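Local atomic coordinates of cytochrome c552 (Thermochromatium tepidum, PDB entry 5ZE8), a protein that binds five c-type hemes in a single chain and, as a low-potential multiheme cytochrome of a purple sulfur photosynthetic bacterium, probably carries electrons. Residues Arg399-Tyr404 / Ile428-Lys433; Phe287-Lys292 / Ala300-Arg305; Leu321-Thr326 / Pro348-Ala353. All coordinates share one frame; numbering follows the deposited sequence.

In the fold
The three contacts are antiparallel strand pairs of one beta region beside the hemes, and their chemistry differs with their place. Contacts 1 and 3 belong to the same sheet, where strands 397-405 and 320-328 are neighbours; contact 2 is a hairpin of a second sheet that packs against it. Contact 3 is the buried one and relies on backbone bonds and apolar groups. Contacts 1 and 2 are partly buried: each turns a mainly apolar face toward the other sheet, and on its other face carries polar chemistry, a salt-bridge network in contact 1 and a threonine-centred relay in contact 2. A heme is hydrogen-bonded in contact 1 alone.

Contact 1. Residues Arg399-Tyr404 / Ile428-Lys433; sequences RGELYY and IAVSEK. With HEC (heme c), chain F.
Ile428 and Ala429 both sit opposite Leu402, a classic beta bulge in the antiparallel pairing of strands 397-405 and 426-434. The extra residue shows in the bonding of Leu402 O, which takes a firm bond from Ile428 N at 2.8 Å and a weak one from Ala429 N at 3.5 Å. Beyond the bulge the ladder is regular: Leu402 N donates to Ala429 O, and Gly400 and Ser431 exchange a pair of N-H...O bonds.

A salt-bridge network lies on the face that bears Arg399, Glu401, Val430 and Glu432. With CG anti to the backbone N (chi1 172°), the extended Arg399 chain carries its guanidinium to Glu432, where NH1 meets OE2 at 2.8 Å. Glu432 OE2 lies near the guanidinium plane, yet NH1 approaches it from above the carboxylate, and the two planes stand 70° apart. Side-on, Arg399 NE and NH2 both reach Glu401 OE2, on its anti side. The other carboxylate oxygen, Glu401 OE1, accepts from Tyr403 OH at 2.5 Å. The in-plane bonds to the two carboxylates hold the guanidinium's rotation, while Val430 CG1 packs on one face, 3.6 Å from Arg399 CZ.

The face of Leu402 and Ala429 is largely apolar, with Ser431 as its polar member. Leu402 CB touches Ala429 CB, Leu402 CD2 meets Ile428 CD1 at 3.9 Å, and strand 285-294 packs against this side through Ile285 and Phe287. Towards the hemes, Ile428 CG2 lies against the CB of Tyr404, whose ring then leads away from the strand pair into a heme pocket. The same heme is also hydrogen-bonded to Arg319 NE; Tyr404 OH donates to its propionate oxygen O2A at 2.6 Å.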
loop_
_atom_site.group_PDB
_atom_site.type_symbol
_atom_site.label_atom_id
_atom_site.label_comp_id
_atom_site.label_asym_id
_atom_site.label_seq_id
_atom_site.Cartn_x
_atom_site.Cartn_y
_atom_site.Cartn_z
ATOM N N ARG A 399 -15.698 -2.502 26.022
ATOM C CA ARG A 399 -15.487 -1.679 24.817
ATOM C C ARG A 399 -14.251 -2.259 24.152
ATOM O O ARG A 399 -13.181 -2.372 24.770
ATOM C CB ARG A 399 -15.351 -0.211 25.132
ATOM C CG ARG A 399 -14.942 0.638 23.925
ATOM C CD ARG A 399 -15.161 2.070 24.299
ATOM N NE ARG A 399 -14.521 2.940 23.337
ATOM C CZ ARG A 399 -15.095 3.865 22.605
ATOM N NH1 ARG A 399 -16.414 4.136 22.630
ATOM N NH2 ARG A 399 -14.316 4.563 21.800
ATOM N N GLY A 400 -14.419 -2.586 22.862
ATOM C CA GLY A 400 -13.311 -3.000 22.035
ATOM C C GLY A 400 -12.943 -1.963 21.029
ATOM O O GLY A 400 -13.833 -1.333 20.417
ATOM N N GLU A 401 -11.632 -1.812 20.807
ATOM C CA GLU A 401 -11.130 -0.848 19.895
ATOM C C GLU A 401 -10.040 -1.494 19.056
ATOM O O GLU A 401 -9.179 -2.174 19.590
ATOM C CB GLU A 401 -10.537 0.372 20.596
ATOM C CG GLU A 401 -11.541 1.210 21.356
ATOM C CD GLU A 401 -10.945 2.366 22.159
ATOM O OE1 GLU A 401 -9.716 2.543 22.296
ATOM O OE2 GLU A 401 -11.733 3.223 22.646
ATOM N N LEU A 402 -10.073 -1.336 17.728
ATOM C CA LEU A 402 -9.043 -1.900 16.865
ATOM C C LEU A 402 -8.248 -0.756 16.242
ATOM O O LEU A 402 -8.854 0.237 15.745
ATOM C CB LEU A 402 -9.675 -2.755 15.802
ATOM C CG LEU A 402 -8.712 -3.462 14.867
ATOM C CD1 LEU A 402 -7.936 -4.525 15.596
ATOM C CD2 LEU A 402 -9.462 -4.114 13.716
ATOM N N TYR A 403 -6.932 -0.787 16.413
ATOM C CA TYR A 403 -6.010 0.290 16.004
ATOM C C TYR A 403 -5.115 -0.196 14.879
ATOM O O TYR A 403 -4.637 -1.315 14.902
ATOM C CB TYR A 403 -5.106 0.833 17.094
ATOM C CG TYR A 403 -5.926 1.636 18.098
ATOM C CD1 TYR A 403 -6.163 2.996 17.904
ATOM C CD2 TYR A 403 -6.495 0.959 19.240
ATOM C CE1 TYR A 403 -6.910 3.690 18.816
ATOM C CE2 TYR A 403 -7.210 1.687 20.155
ATOM C CZ TYR A 403 -7.409 3.019 19.931
ATOM O OH TYR A 403 -8.147 3.820 20.806
ATOM N N TYR A 404 -4.991 0.621 13.860
ATOM C CA TYR A 404 -4.026 0.419 12.767
ATOM C C TYR A 404 -2.823 1.357 12.914
ATOM O O TYR A 404 -2.906 2.529 13.321
ATOM C CB TYR A 404 -4.715 0.682 11.452
ATOM C CG TYR A 404 -3.818 0.625 10.210
ATOM C CD1 TYR A 404 -3.144 1.740 9.816
ATOM C CD2 TYR A 404 -3.639 -0.549 9.429
ATOM C CE1 TYR A 404 -2.330 1.768 8.668
ATOM C CE2 TYR A 404 -2.810 -0.555 8.287
ATOM C CZ TYR A 404 -2.177 0.608 7.928
ATOM O OH TYR A 404 -1.410 0.653 6.789
ATOM N N ILE A 428 -9.703 2.267 13.954
ATOM C CA ILE A 428 -10.393 1.790 12.765
ATOM C C ILE A 428 -11.687 0.990 13.012
ATOM O O ILE A 428 -12.380 0.663 12.075
ATOM C CB ILE A 428 -9.444 1.030 11.770
ATOM C CG1 ILE A 428 -8.885 -0.302 12.342
ATOM C CG2 ILE A 428 -8.306 1.956 11.367
ATOM C CD1 ILE A 428 -8.314 -1.310 11.293
ATOM N N ALA A 429 -11.989 0.618 14.283
ATOM C CA ALA A 429 -13.196 -0.088 14.625
ATOM C C ALA A 429 -13.436 0.068 16.095
ATOM O O ALA A 429 -12.498 0.073 16.899
ATOM C CB ALA A 429 -13.154 -1.559 14.301
ATOM N N VAL A 430 -14.743 0.135 16.449
ATOM C CA VAL A 430 -15.125 0.252 17.874
ATOM C C VAL A 430 -16.375 -0.573 18.048
ATOM O O VAL A 430 -17.266 -0.512 17.214
ATOM C CB VAL A 430 -15.424 1.684 18.289
ATOM C CG1 VAL A 430 -15.842 1.731 19.786
ATOM C CG2 VAL A 430 -14.222 2.577 18.194
ATOM N N SER A 431 -16.502 -1.296 19.164
ATOM C CA SER A 431 -17.730 -1.990 19.524
ATOM C C SER A 431 -17.899 -1.864 21.025
ATOM O O SER A 431 -16.957 -2.145 21.760
ATOM C CB SER A 431 -17.710 -3.406 19.096
ATOM O OG SER A 431 -18.975 -4.049 19.209
ATOM N N GLU A 432 -19.114 -1.486 21.443
ATOM C CA GLU A 432 -19.468 -1.318 22.890
ATOM C C GLU A 432 -20.595 -2.249 23.240
ATOM O O GLU A 432 -21.551 -2.382 22.444
ATOM C CB GLU A 432 -19.947 0.090 23.197
ATOM C CG GLU A 432 -18.796 1.120 23.357
ATOM C CD GLU A 432 -19.267 2.463 23.861
ATOM O OE1 GLU A 432 -20.483 2.787 23.615
ATOM O OE2 GLU A 432 -18.448 3.236 24.408
ATOM N N LYS A 433 -20.484 -2.914 24.366
ATOM C CA LYS A 433 -21.622 -3.632 24.934
ATOM C C LYS A 433 -21.912 -3.176 26.372
ATOM O O LYS A 433 -21.029 -3.269 27.213
ATOM C CB LYS A 433 -21.417 -5.143 24.812
ATOM C CG LYS A 433 -21.448 -5.643 23.383
ATOM C CD LYS A 433 -22.839 -5.480 22.741
ATOM C CE LYS A 433 -22.913 -6.028 21.318
ATOM N NZ LYS A 433 -21.867 -5.434 20.427
HETATM FE FE HEC F . -5.935 -4.237 -1.440
HETATM C CHA HEC F . -5.337 -2.299 1.216
HETATM C CHB HEC F . -2.772 -3.702 -2.629
HETATM C CHC HEC F . -6.508 -6.403 -4.044
HETATM C CHD HEC F . -9.245 -4.392 -0.570
HETATM N NA HEC F . -4.334 -3.226 -0.845
HETATM C C1A HEC F . -4.270 -2.504 0.366
HETATM C C2A HEC F . -2.970 -1.913 0.508
HETATM C C3A HEC F . -2.283 -2.310 -0.609
HETATM C C4A HEC F . -3.108 -3.116 -1.434
HETATM C CMA HEC F . -0.823 -2.010 -0.963
HETATM C CAA HEC F . -2.455 -1.095 1.718
HETATM C CBA HEC F . -1.965 -2.005 2.839
HETATM C CGA HEC F . -1.430 -1.291 4.054
HETATM O O1A HEC F . -0.263 -0.832 4.068
HETATM O O2A HEC F . -2.212 -1.163 5.047
HETATM N NB HEC F . -4.880 -4.930 -3.041
HETATM C C1B HEC F . -3.613 -4.513 -3.348
HETATM C C2B HEC F . -3.173 -5.163 -4.532
HETATM C C3B HEC F . -4.202 -5.983 -4.990
HETATM C C4B HEC F . -5.272 -5.806 -3.983
HETATM C CMB HEC F . -1.794 -5.047 -5.197
HETATM C CAB HEC F . -4.281 -6.972 -6.080
HETATM C CBB HEC F . -3.285 -7.961 -6.059
HETATM N NC HEC F . -7.560 -5.214 -2.162
HETATM C C1C HEC F . -7.548 -6.073 -3.217
HETATM C C2C HEC F . -8.909 -6.431 -3.485
HETATM C C3C HEC F . -9.725 -5.853 -2.551
HETATM C C4C HEC F . -8.840 -5.113 -1.674
HETATM C CMC HEC F . -9.368 -7.271 -4.675
HETATM C CAC HEC F . -11.229 -5.909 -2.326
HETATM C CBC HEC F . -11.819 -7.187 -2.232
HETATM N ND HEC F . -7.003 -3.559 0.033
HETATM C C1D HEC F . -8.379 -3.631 0.219
HETATM C C2D HEC F . -8.819 -2.824 1.377
HETATM C C3D HEC F . -7.737 -2.246 1.929
HETATM C C4D HEC F . -6.641 -2.732 1.038
HETATM C CMD HEC F . -10.219 -2.733 1.858
HETATM C CAD HEC F . -7.621 -1.320 3.102
HETATM C CBD HEC F . -6.744 -1.896 4.188
HETATM C CGD HEC F . -5.387 -1.240 4.386
HETATM O O1D HEC F . -5.137 -0.135 3.911
HETATM O O2D HEC F . -4.595 -1.884 5.059
#

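Contact 2. Residues Phe287-Lys292 / Ala300-Arg305; sequences FDLTTK and AQVWIR
Residues 287-292 and 300-305 run antiparallel with their segment axes 4.6 Å apart at closest, and the pairs Asp288-Trp303 and Thr290-Gln301 each exchange two backbone hydrogen bonds. Between these rungs, Phe287, Leu289 and Thr291 stand opposite Ile304, Val302 and Ala300 as non-hydrogen-bonded pairs, their CA atoms drawn closer together.

On the face of Thr290, Gln301 and Trp303 a short polar relay spans the strands. The Trp303 indole lies edge-on to Thr290, its NE1 donating to OG1 at 3.1 Å along a nearly straight path, 165° at the hydrogen, with the oxygen in the ring plane. Thr290 OG1 in turn donates to Gln301 OE1 at 2.9 Å, so this hydroxyl is gripped from two directions. It can serve both because OG1 stands between the backbone N and the carbonyl carbon (chi1 58°), while the Gln301 chain bends at chi2 to bring OE1 over to Thr290 on the partner strand. Thr290 meets the amide from a direction tilted 26° from the carbonyl plane.

The two segments belong to the beta hairpin of strands 285-294 and 297-306, the first two strands of a three-stranded antiparallel sheet completed by strand 383-391, which pairs with 297-306.

The face of Phe287, Leu289, Val302 and Ile304 is mostly apolar. Phe287 lies alongside Ile304, whose CG1 touches the ring edge at CD1, 3.7 Å away. Val302 is placed between two neighbours: CG1 comes to 3.5 Å of Phe287 CE1, and CG2 to 4.0 Å of Leu289 CD1. Leu323 and Leu325 of strand 320-328 pack against this face. At the edge of strand 285-294 away from 297-306, Lys433 NZ of strand 426-434 is hydrogen-bonded to Leu289 O.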
loop_
_atom_site.group_PDB
_atom_site.type_symbol
_atom_site.label_atom_id
_atom_site.label_comp_id
_atom_site.label_asym_id
_atom_site.label_seq_id
_atom_site.Cartn_x
_atom_site.Cartn_y
_atom_site.Cartn_z
ATOM N N PHE A 287 -15.816 -5.782 12.459
ATOM C CA PHE A 287 -15.441 -5.919 13.848
ATOM C C PHE A 287 -16.655 -5.990 14.740
ATOM O O PHE A 287 -17.516 -5.137 14.630
ATOM C CB PHE A 287 -14.572 -4.722 14.180
ATOM C CG PHE A 287 -13.974 -4.760 15.579
ATOM C CD1 PHE A 287 -12.932 -5.567 15.868
ATOM C CD2 PHE A 287 -14.499 -3.941 16.551
ATOM C CE1 PHE A 287 -12.372 -5.530 17.174
ATOM C CE2 PHE A 287 -13.956 -3.901 17.820
ATOM C CZ PHE A 287 -12.904 -4.703 18.128
ATOM N N ASP A 288 -16.736 -6.980 15.589
ATOM C CA ASP A 288 -17.884 -7.072 16.532
ATOM C C ASP A 288 -17.480 -7.710 17.849
ATOM O O ASP A 288 -16.552 -8.484 17.914
ATOM C CB ASP A 288 -19.014 -7.864 15.880
ATOM C CG ASP A 288 -20.385 -7.568 16.479
ATOM O OD1 ASP A 288 -20.621 -6.475 17.089
ATOM O OD2 ASP A 288 -21.203 -8.485 16.257
ATOM N N LEU A 289 -18.178 -7.285 18.914
ATOM C CA LEU A 289 -17.942 -7.749 20.283
ATOM C C LEU A 289 -19.268 -8.292 20.804
ATOM O O LEU A 289 -20.275 -7.624 20.624
ATOM C CB LEU A 289 -17.581 -6.587 21.161
ATOM C CG LEU A 289 -17.601 -6.770 22.686
ATOM C CD1 LEU A 289 -16.505 -7.766 23.007
ATOM C CD2 LEU A 289 -17.271 -5.457 23.304
ATOM N N THR A 290 -19.210 -9.523 21.266
ATOM C CA THR A 290 -20.334 -10.230 21.933
ATOM C C THR A 290 -19.945 -10.558 23.355
ATOM O O THR A 290 -18.794 -10.797 23.631
ATOM C CB THR A 290 -20.793 -11.527 21.204
ATOM O OG1 THR A 290 -19.744 -12.529 21.045
ATOM C CG2 THR A 290 -21.345 -11.157 19.976
ATOM N N THR A 291 -20.905 -10.538 24.284
ATOM C CA THR A 291 -20.575 -11.020 25.650
ATOM C C THR A 291 -21.682 -11.949 26.108
ATOM O O THR A 291 -22.812 -11.766 25.688
ATOM C CB THR A 291 -20.400 -9.866 26.676
ATOM O OG1 THR A 291 -21.647 -9.223 26.909
ATOM C CG2 THR A 291 -19.432 -8.814 26.166
ATOM N N LYS A 292 -21.302 -12.936 26.896
ATOM C CA LYS A 292 -22.260 -13.840 27.577
ATOM C C LYS A 292 -21.834 -13.845 29.045
ATOM O O LYS A 292 -20.649 -13.699 29.359
ATOM C CB LYS A 292 -22.184 -15.278 27.028
ATOM C CG LYS A 292 -22.105 -15.457 25.504
ATOM C CD LYS A 292 -23.208 -16.376 24.899
ATOM C CE LYS A 292 -22.785 -17.098 23.591
ATOM N NZ LYS A 292 -23.840 -17.401 22.523
ATOM N N ALA A 300 -16.192 -12.571 26.834
ATOM C CA ALA A 300 -16.234 -11.542 25.779
ATOM C C ALA A 300 -15.607 -12.178 24.546
ATOM O O ALA A 300 -14.595 -12.761 24.640
ATOM C CB ALA A 300 -15.427 -10.295 26.241
ATOM N N GLN A 301 -16.307 -12.108 23.409
ATOM C CA GLN A 301 -15.804 -12.653 22.147
ATOM C C GLN A 301 -15.640 -11.517 21.198
ATOM O O GLN A 301 -16.610 -10.778 20.958
ATOM C CB GLN A 301 -16.788 -13.662 21.584
ATOM C CG GLN A 301 -16.934 -14.938 22.418
ATOM C CD GLN A 301 -18.017 -14.828 23.470
ATOM O OE1 GLN A 301 -19.150 -14.454 23.161
ATOM N NE2 GLN A 301 -17.686 -15.163 24.724
ATOM N N VAL A 302 -14.424 -11.366 20.658
ATOM C CA VAL A 302 -14.113 -10.326 19.700
ATOM C C VAL A 302 -13.986 -11.073 18.362
ATOM O O VAL A 302 -13.258 -12.022 18.255
ATOM C CB VAL A 302 -12.835 -9.529 20.056
ATOM C CG1 VAL A 302 -12.488 -8.580 18.924
ATOM C CG2 VAL A 302 -13.064 -8.748 21.308
ATOM N N TRP A 303 -14.795 -10.672 17.381
ATOM C CA TRP A 303 -14.757 -11.236 16.025
ATOM C C TRP A 303 -14.225 -10.201 15.048
ATOM O O TRP A 303 -14.733 -9.029 15.007
ATOM C CB TRP A 303 -16.173 -11.685 15.620
ATOM C CG TRP A 303 -16.859 -12.557 16.675
ATOM C CD1 TRP A 303 -17.582 -12.126 17.784
ATOM C CD2 TRP A 303 -16.865 -13.981 16.731
ATOM N NE1 TRP A 303 -18.034 -13.214 18.520
ATOM C CE2 TRP A 303 -17.611 -14.361 17.900
ATOM C CE3 TRP A 303 -16.314 -14.983 15.920
ATOM C CZ2 TRP A 303 -17.814 -15.698 18.251
ATOM C CZ3 TRP A 303 -16.522 -16.321 16.290
ATOM C CH2 TRP A 303 -17.266 -16.652 17.449
ATOM N N ILE A 304 -13.214 -10.609 14.303
ATOM C CA ILE A 304 -12.612 -9.653 13.321
ATOM C C ILE A 304 -12.556 -10.405 11.977
ATOM O O ILE A 304 -11.747 -11.309 11.842
ATOM C CB ILE A 304 -11.212 -9.186 13.727
ATOM C CG1 ILE A 304 -11.202 -8.783 15.211
ATOM C CG2 ILE A 304 -10.841 -8.009 12.842
ATOM C CD1 ILE A 304 -9.858 -8.305 15.694
ATOM N N ARG A 305 -13.378 -9.986 11.017
ATOM C CA ARG A 305 -13.316 -10.568 9.666
ATOM C C ARG A 305 -12.548 -9.633 8.716
ATOM O O ARG A 305 -12.884 -8.441 8.569
ATOM C CB ARG A 305 -14.710 -10.744 9.111
ATOM C CG ARG A 305 -14.743 -11.116 7.617
ATOM C CD ARG A 305 -16.189 -11.467 7.139
ATOM N NE ARG A 305 -16.224 -11.715 5.702
ATOM C CZ ARG A 305 -17.284 -11.555 4.888
ATOM N NH1 ARG A 305 -18.490 -11.271 5.377
ATOM N NH2 ARG A 305 -17.127 -11.687 3.577
#

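Contact 3. Residues Leu321-Thr326 / Pro348-Ala353; sequences LYLKLT and PRAYFA
Leu321 and Phe352 exchange two backbone hydrogen bonds: Leu321 N to Phe352 O and Phe352 N to Leu321 O are both 2.9 Å. A third, from Leu323 N to Ala350 O, extends the antiparallel ladder to the point where the second segment leaves a 3-10 turn. That turn is closed by Tyr351 N on Pro348 O. Ala350 O has further work, since the CA of Tyr322 approaches it at 3.2 Å in a CA-H...O contact.

Apolar contacts follow on the face of Leu321 and Phe352. The CB atoms of these two meet at 3.9 Å, and the Phe352 ring, with CG beside its own backbone N (chi1 -60°), turns its edge to the neighbouring strand: Leu321 O lies in the ring plane, 3.7 Å from Phe352 CD1. Further along, Leu323 CB meets Ala350 CB at 3.9 Å and touches Phe352 CE1 more loosely.

On the face of Tyr322 and Tyr351 the contact is CB to ring edge. Tyr322 CB approaches the edge of the Tyr351 ring at CD1, 4.3 Å away, and Ala353 CB lies over one face of that ring, offset toward its rim. Both tyrosine rings also meet His342.

Strand 320-328 is held from its other edge by strand 397-405, through backbone bonds of Tyr322 with Tyr403 and Lys324 with Glu401. Tyr388 of strand 383-391 touches Leu323 and Ala350, and Ile304 of strand 297-306 reaches Phe352, which sets the two sheets face to face here.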
loop_
_atom_site.group_PDB
_atom_site.type_symbol
_atom_site.label_atom_id
_atom_site.label_comp_id
_atom_site.label_asym_id
_atom_site.label_seq_id
_atom_site.Cartn_x
_atom_site.Cartn_y
_atom_site.Cartn_z
ATOM N N LEU A 321 -1.648 -4.018 13.458
ATOM C CA LEU A 321 -2.857 -3.659 14.217
ATOM C C LEU A 321 -2.757 -4.152 15.622
ATOM O O LEU A 321 -1.992 -5.103 15.947
ATOM C CB LEU A 321 -4.083 -4.351 13.657
ATOM C CG LEU A 321 -4.177 -4.730 12.196
ATOM C CD1 LEU A 321 -5.410 -5.567 11.865
ATOM C CD2 LEU A 321 -4.121 -3.469 11.374
ATOM N N TYR A 322 -3.579 -3.563 16.482
ATOM C CA TYR A 322 -3.725 -4.147 17.812
ATOM C C TYR A 322 -5.112 -3.896 18.327
ATOM O O TYR A 322 -5.690 -2.902 17.951
ATOM C CB TYR A 322 -2.684 -3.641 18.790
ATOM C CG TYR A 322 -2.593 -2.185 19.123
ATOM C CD1 TYR A 322 -3.437 -1.605 20.052
ATOM C CD2 TYR A 322 -1.683 -1.327 18.505
ATOM C CE1 TYR A 322 -3.341 -0.255 20.367
ATOM C CE2 TYR A 322 -1.539 0.008 18.849
ATOM C CZ TYR A 322 -2.419 0.556 19.761
ATOM O OH TYR A 322 -2.325 1.886 20.072
ATOM N N LEU A 323 -5.580 -4.841 19.182
ATOM C CA LEU A 323 -6.882 -4.809 19.802
ATOM C C LEU A 323 -6.715 -4.324 21.238
ATOM O O LEU A 323 -5.908 -4.841 21.943
ATOM C CB LEU A 323 -7.502 -6.180 19.826
ATOM C CG LEU A 323 -8.669 -6.357 20.793
ATOM C CD1 LEU A 323 -9.897 -5.540 20.279
ATOM C CD2 LEU A 323 -9.021 -7.782 20.862
ATOM N N LYS A 324 -7.483 -3.329 21.640
ATOM C CA LYS A 324 -7.648 -2.976 23.055
ATOM C C LYS A 324 -9.073 -3.317 23.476
ATOM O O LYS A 324 -9.992 -2.812 22.904
ATOM C CB LYS A 324 -7.418 -1.523 23.250
ATOM C CG LYS A 324 -6.024 -1.087 22.957
ATOM C CD LYS A 324 -5.033 -1.479 24.071
ATOM C CE LYS A 324 -5.155 -0.655 25.351
ATOM N NZ LYS A 324 -4.940 0.773 25.143
ATOM N N LEU A 325 -9.203 -4.109 24.509
ATOM C CA LEU A 325 -10.472 -4.497 25.068
ATOM C C LEU A 325 -10.456 -4.105 26.541
ATOM O O LEU A 325 -9.564 -4.483 27.296
ATOM C CB LEU A 325 -10.771 -5.989 24.961
ATOM C CG LEU A 325 -12.120 -6.579 25.353
ATOM C CD1 LEU A 325 -13.153 -5.990 24.375
ATOM C CD2 LEU A 325 -12.104 -8.100 25.296
ATOM N N THR A 326 -11.474 -3.344 26.921
ATOM C CA THR A 326 -11.429 -2.672 28.241
ATOM C C THR A 326 -12.815 -2.798 28.866
ATOM O O THR A 326 -13.786 -2.594 28.224
ATOM C CB THR A 326 -11.028 -1.206 28.133
ATOM O OG1 THR A 326 -9.813 -1.008 27.366
ATOM C CG2 THR A 326 -10.810 -0.550 29.511
ATOM N N PRO A 348 -0.026 -10.779 23.281
ATOM C CA PRO A 348 0.391 -11.007 21.877
ATOM C C PRO A 348 -0.639 -11.523 20.894
ATOM O O PRO A 348 -0.510 -11.189 19.680
ATOM C CB PRO A 348 1.587 -11.965 22.033
ATOM C CG PRO A 348 2.136 -11.567 23.410
ATOM C CD PRO A 348 0.954 -11.345 24.240
ATOM N N ARG A 349 -1.698 -12.173 21.353
ATOM C CA ARG A 349 -2.759 -12.608 20.495
ATOM C C ARG A 349 -3.529 -11.407 19.985
ATOM O O ARG A 349 -4.201 -11.596 18.951
ATOM C CB ARG A 349 -3.720 -13.583 21.198
ATOM C CG ARG A 349 -3.014 -14.887 21.559
ATOM C CD ARG A 349 -3.515 -15.614 22.831
ATOM N NE ARG A 349 -2.379 -16.288 23.522
ATOM C CZ ARG A 349 -2.453 -17.267 24.438
ATOM N NH1 ARG A 349 -3.624 -17.764 24.868
ATOM N NH2 ARG A 349 -1.316 -17.750 24.940
ATOM N N ALA A 350 -3.439 -10.267 20.653
ATOM C CA ALA A 350 -4.115 -9.063 20.237
ATOM C C ALA A 350 -3.192 -8.112 19.411
ATOM O O ALA A 350 -3.542 -6.961 19.218
ATOM C CB ALA A 350 -4.723 -8.348 21.466
ATOM N N TYR A 351 -1.989 -8.592 18.980
ATOM C CA TYR A 351 -1.077 -7.842 18.142
ATOM C C TYR A 351 -0.978 -8.592 16.809
ATOM O O TYR A 351 -0.662 -9.776 16.769
ATOM C CB TYR A 351 0.263 -7.722 18.825
ATOM C CG TYR A 351 1.255 -6.880 18.086
ATOM C CD1 TYR A 351 0.964 -5.592 17.658
ATOM C CD2 TYR A 351 2.530 -7.390 17.806
ATOM C CE1 TYR A 351 1.895 -4.826 17.015
ATOM C CE2 TYR A 351 3.448 -6.594 17.163
ATOM C CZ TYR A 351 3.108 -5.315 16.735
ATOM O OH TYR A 351 4.050 -4.525 16.063
ATOM N N PHE A 352 -1.329 -7.900 15.730
ATOM C CA PHE A 352 -1.476 -8.483 14.417
ATOM C C PHE A 352 -0.386 -7.857 13.558
ATOM O O PHE A 352 -0.435 -6.684 13.118
ATOM C CB PHE A 352 -2.843 -8.083 13.851
ATOM C CG PHE A 352 -4.012 -8.548 14.679
ATOM C CD1 PHE A 352 -4.438 -7.806 15.749
ATOM C CD2 PHE A 352 -4.627 -9.735 14.411
ATOM C CE1 PHE A 352 -5.516 -8.208 16.533
ATOM C CE2 PHE A 352 -5.721 -10.162 15.201
ATOM C CZ PHE A 352 -6.132 -9.401 16.228
ATOM N N ALA A 353 0.651 -8.620 13.356
ATOM C CA ALA A 353 1.931 -8.078 12.801
ATOM C C ALA A 353 2.799 -9.206 12.232
ATOM O O ALA A 353 2.607 -10.383 12.537
ATOM C CB ALA A 353 2.726 -7.344 13.840
#